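Local coordinates for ferrichrome ABC transporter substrate-binding protein (Staphylococcus pseudintermedius, PDB 5FLY), which probably binds iron-loaded ferrichrome siderophores and delivers them to an ABC transporter for uptake, as a class III solute-binding protein, at residues 47-50 against 51-55; 146-149 against 150-154. All blocks are in the same frame, centred on the assembly; numbering follows the deposited sequence.

Contact 1 (47-50 against 51-55); sequences VGVS and DQVDQ
Ser-50 and Gln-52 close an ST turn where strand 46-50 of the parallel sheet runs into a short 3-10 segment. Two hydrogen bonds make the bend, both accepted by Ser-50. Its side chain takes one: Ser-50 OG accepts a bond from Gln-52 N at 3.0 Å, nearly straight with an N-H...O angle of 161°. The serine torsion allows this, because OG points away from the residue's own N (chi1 169°) and lies beside the carbonyl carbon, facing the amides that follow. The carbonyl takes the other: Ser-50 O receives Val-53 N at 3.2 Å, a bond from three residues on that closes the bend into the 3-10 segment.

The apolar part is a single pair of valines, meeting tip to tip. Val-49 CG2 and Val-53 CG1 are 3.6 Å apart, and Val-49 CG1 lies 4.0 Å from Val-53 CG2. Ala-36 of helix 36-41 and Lys-68 of strand 68-69 touch both valines, while Leu-59 of helix 57-62 packs on Val-53.

Away from the valines, the Gln-52 side chain rests on Pro-33 and lies about 5 Å from the bound polyether. The root of the glutamine side chain stays close to the serine hydroxyl, with Gln-52 CB 3.3 Å from Ser-50 OG.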
# COMPACT_ATOMS: atom_id res chain seq x y z
N VAL A 47 20.35 -3.79 3.54
CA VAL A 47 21.36 -3.02 4.24
C VAL A 47 21.05 -1.52 4.32
O VAL A 47 21.75 -0.78 4.99
CB VAL A 47 22.76 -3.19 3.61
CG1 VAL A 47 23.24 -4.64 3.75
CG2 VAL A 47 22.78 -2.76 2.14
N GLY A 48 20.02 -1.07 3.62
CA GLY A 48 19.59 0.32 3.73
C GLY A 48 18.13 0.39 3.35
O GLY A 48 17.69 -0.37 2.50
N VAL A 49 17.39 1.28 4.00
CA VAL A 49 15.97 1.44 3.69
C VAL A 49 15.58 2.91 3.81
O VAL A 49 16.09 3.64 4.66
CB VAL A 49 15.09 0.54 4.62
CG1 VAL A 49 15.20 0.95 6.08
CG2 VAL A 49 13.64 0.53 4.15
N SER A 50 14.66 3.34 2.95
CA SER A 50 14.11 4.69 3.01
C SER A 50 13.73 5.07 4.43
O SER A 50 13.12 4.27 5.16
CB SER A 50 12.89 4.80 2.12
OG SER A 50 12.21 6.02 2.38
N ASP A 51 14.05 6.29 4.84
CA ASP A 51 13.70 6.71 6.19
C ASP A 51 12.18 6.89 6.32
O ASP A 51 11.68 7.10 7.43
CB ASP A 51 14.46 7.98 6.61
CG ASP A 51 14.15 9.19 5.74
OD1 ASP A 51 13.15 9.20 5.00
OD2 ASP A 51 14.94 10.15 5.82
N GLN A 52 11.45 6.78 5.21
CA GLN A 52 10.00 6.88 5.28
C GLN A 52 9.38 5.72 6.05
O GLN A 52 8.26 5.84 6.54
CB GLN A 52 9.38 6.95 3.88
CG GLN A 52 9.60 8.27 3.19
CD GLN A 52 8.84 8.35 1.88
OE1 GLN A 52 7.62 8.61 1.85
NE2 GLN A 52 9.54 8.13 0.78
N VAL A 53 10.08 4.60 6.17
CA VAL A 53 9.49 3.46 6.88
C VAL A 53 9.29 3.78 8.35
O VAL A 53 8.41 3.21 9.01
CB VAL A 53 10.33 2.15 6.75
CG1 VAL A 53 10.47 1.75 5.27
CG2 VAL A 53 11.69 2.27 7.40
N ASP A 54 10.06 4.72 8.88
CA ASP A 54 9.95 5.05 10.29
C ASP A 54 8.67 5.81 10.62
O ASP A 54 8.30 5.91 11.79
CB ASP A 54 11.17 5.84 10.74
CG ASP A 54 12.34 4.93 11.08
OD1 ASP A 54 12.13 3.70 11.18
OD2 ASP A 54 13.47 5.45 11.24
N GLN A 55 8.00 6.33 9.60
CA GLN A 55 6.75 7.04 9.81
C GLN A 55 5.55 6.09 9.90
O GLN A 55 4.48 6.51 10.31
CB GLN A 55 6.54 8.08 8.71
CG GLN A 55 7.46 9.28 8.88
CD GLN A 55 8.24 9.61 7.63
OE1 GLN A 55 7.66 9.78 6.55
NE2 GLN A 55 9.55 9.73 7.77

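Contact 2 (146-149 against 150-154)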
# COMPACT_ATOMS: atom_id res chain seq x y z
N LYS A 146 -16.95 -13.30 3.91
CA LYS A 146 -18.24 -13.90 4.20
C LYS A 146 -18.80 -13.36 5.52
O LYS A 146 -20.00 -13.06 5.61
CB LYS A 146 -18.13 -15.41 4.27
CG LYS A 146 -17.71 -16.06 2.96
CD LYS A 146 -17.42 -17.54 3.13
CE LYS A 146 -16.91 -18.16 1.85
NZ LYS A 146 -16.49 -19.56 2.06
N ASP A 147 -17.93 -13.23 6.52
CA ASP A 147 -18.34 -12.73 7.84
C ASP A 147 -18.84 -11.29 7.75
O ASP A 147 -19.85 -10.93 8.34
CB ASP A 147 -17.20 -12.80 8.86
CG ASP A 147 -16.70 -14.21 9.12
OD1 ASP A 147 -17.43 -15.18 8.83
OD2 ASP A 147 -15.56 -14.34 9.62
N ILE A 148 -18.08 -10.46 7.03
CA ILE A 148 -18.44 -9.05 6.87
C ILE A 148 -19.70 -8.85 6.03
O ILE A 148 -20.56 -8.05 6.37
CB ILE A 148 -17.26 -8.26 6.24
CG1 ILE A 148 -16.07 -8.23 7.20
CG2 ILE A 148 -17.68 -6.83 5.89
CD1 ILE A 148 -14.74 -7.90 6.52
N LYS A 149 -19.83 -9.58 4.94
CA LYS A 149 -20.99 -9.40 4.07
C LYS A 149 -22.27 -9.94 4.72
O LYS A 149 -23.36 -9.43 4.49
CB LYS A 149 -20.74 -10.07 2.71
CG LYS A 149 -19.77 -9.26 1.84
CD LYS A 149 -19.53 -9.87 0.47
CE LYS A 149 -18.60 -8.99 -0.35
NZ LYS A 149 -18.37 -9.53 -1.71
N ALA A 150 -22.12 -10.95 5.57
CA ALA A 150 -23.26 -11.47 6.32
C ALA A 150 -23.77 -10.42 7.31
O ALA A 150 -24.97 -10.33 7.58
CB ALA A 150 -22.88 -12.75 7.05
N HIS A 151 -22.84 -9.62 7.84
CA HIS A 151 -23.18 -8.62 8.83
C HIS A 151 -23.76 -7.35 8.20
O HIS A 151 -24.76 -6.81 8.66
CB HIS A 151 -21.95 -8.26 9.67
CG HIS A 151 -22.22 -7.22 10.70
ND1 HIS A 151 -23.15 -7.39 11.71
CD2 HIS A 151 -21.70 -5.98 10.88
CE1 HIS A 151 -23.18 -6.30 12.46
NE2 HIS A 151 -22.31 -5.43 11.98
N LEU A 152 -23.13 -6.90 7.12
CA LEU A 152 -23.48 -5.61 6.53
C LEU A 152 -24.35 -5.69 5.27
O LEU A 152 -25.05 -4.72 4.93
CB LEU A 152 -22.19 -4.84 6.21
CG LEU A 152 -21.31 -4.43 7.39
CD1 LEU A 152 -20.03 -3.76 6.89
CD2 LEU A 152 -22.05 -3.51 8.37
N GLY A 153 -24.30 -6.82 4.57
CA GLY A 153 -24.99 -6.98 3.30
C GLY A 153 -24.03 -7.32 2.16
O GLY A 153 -22.92 -6.79 2.10
N ASP A 154 -24.46 -8.20 1.27
CA ASP A 154 -23.60 -8.67 0.18
C ASP A 154 -23.15 -7.59 -0.80
O ASP A 154 -22.08 -7.72 -1.40
CB ASP A 154 -24.30 -9.78 -0.61
CG ASP A 154 -24.56 -11.01 0.22
OD1 ASP A 154 -23.76 -11.30 1.15
OD2 ASP A 154 -25.56 -11.71 -0.05
O HOH W 1 -21.02 -9.58 -2.85
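Ile-148 and Leu-152, one helical turn apart at the C-terminal end of helix 127-152, lie side by side and point the same way. They meet through Ile-148 CG2 and Leu-152 CD1, 4.0 Å apart, a van der Waals contact on the side facing helix 262-278. The backbone ties the same two residues together, Leu-152 N reaching Ile-148 O at 2.9 Å. His-151 N makes two weak bonds, to Asp-147 O and to Ile-148 O, and the helical pattern of bonds four residues back runs on as far as Gly-153.

Lys-149 faces another way. With CG beside the backbone N (chi1 -75°) and the chain fully extended beyond it, the side chain runs out past Gly-153 and Asp-154. It meets Asp-154 by its root, the carboxylate Asp-154 OD1 standing 3.6 Å from Lys-149 CB, while the charged ends stay apart, Lys-149 NZ lying 6.4 Å from Asp-154 OD1. Lys-149 NZ hydrogen-bonds Gly-187 O and also donates to a water 2.9 Å away, which in turn donates a hydrogen bond to Asp-154 O at 2.6 Å. Gly-153 N bonds Lys-149 O at 2.8 Å, and the glycine, the first residue past the helix, leaves helical angles with a positive phi of 121°, which lets the chain turn off the helix.

Around this helix end, Leu-276 of helix 262-278 packs on both Ile-148 and Leu-152; from loops, Phe-186 touches Ile-148 and Tyr-248 touches Leu-152. Asp-147 hydrogen-bonds Gln-143 in its own helix and makes a salt bridge to Lys-273 of helix 262-278, and His-151 NE2 bonds Leu-279 O just beyond that helix.

Overall arrangement
Contact 1 comes first along the chain and contact 2 follows in series. Their centres lie about 37 Å apart on opposite sides of the chain's centre, and the nearest atoms are about 24 Å apart, so they do not touch. Contact 1 belongs to the lobe built on the five-stranded parallel sheet, where strand 46-50 ends close to the ligand cleft. Contact 2 ends helix 127-152, the long helix that joins the lobes in class III solute-binding proteins, and the chain then enters strand 158-164 of the mixed sheet. One contact thus shapes a strand end near the pocket, the other the passage into the second lobe.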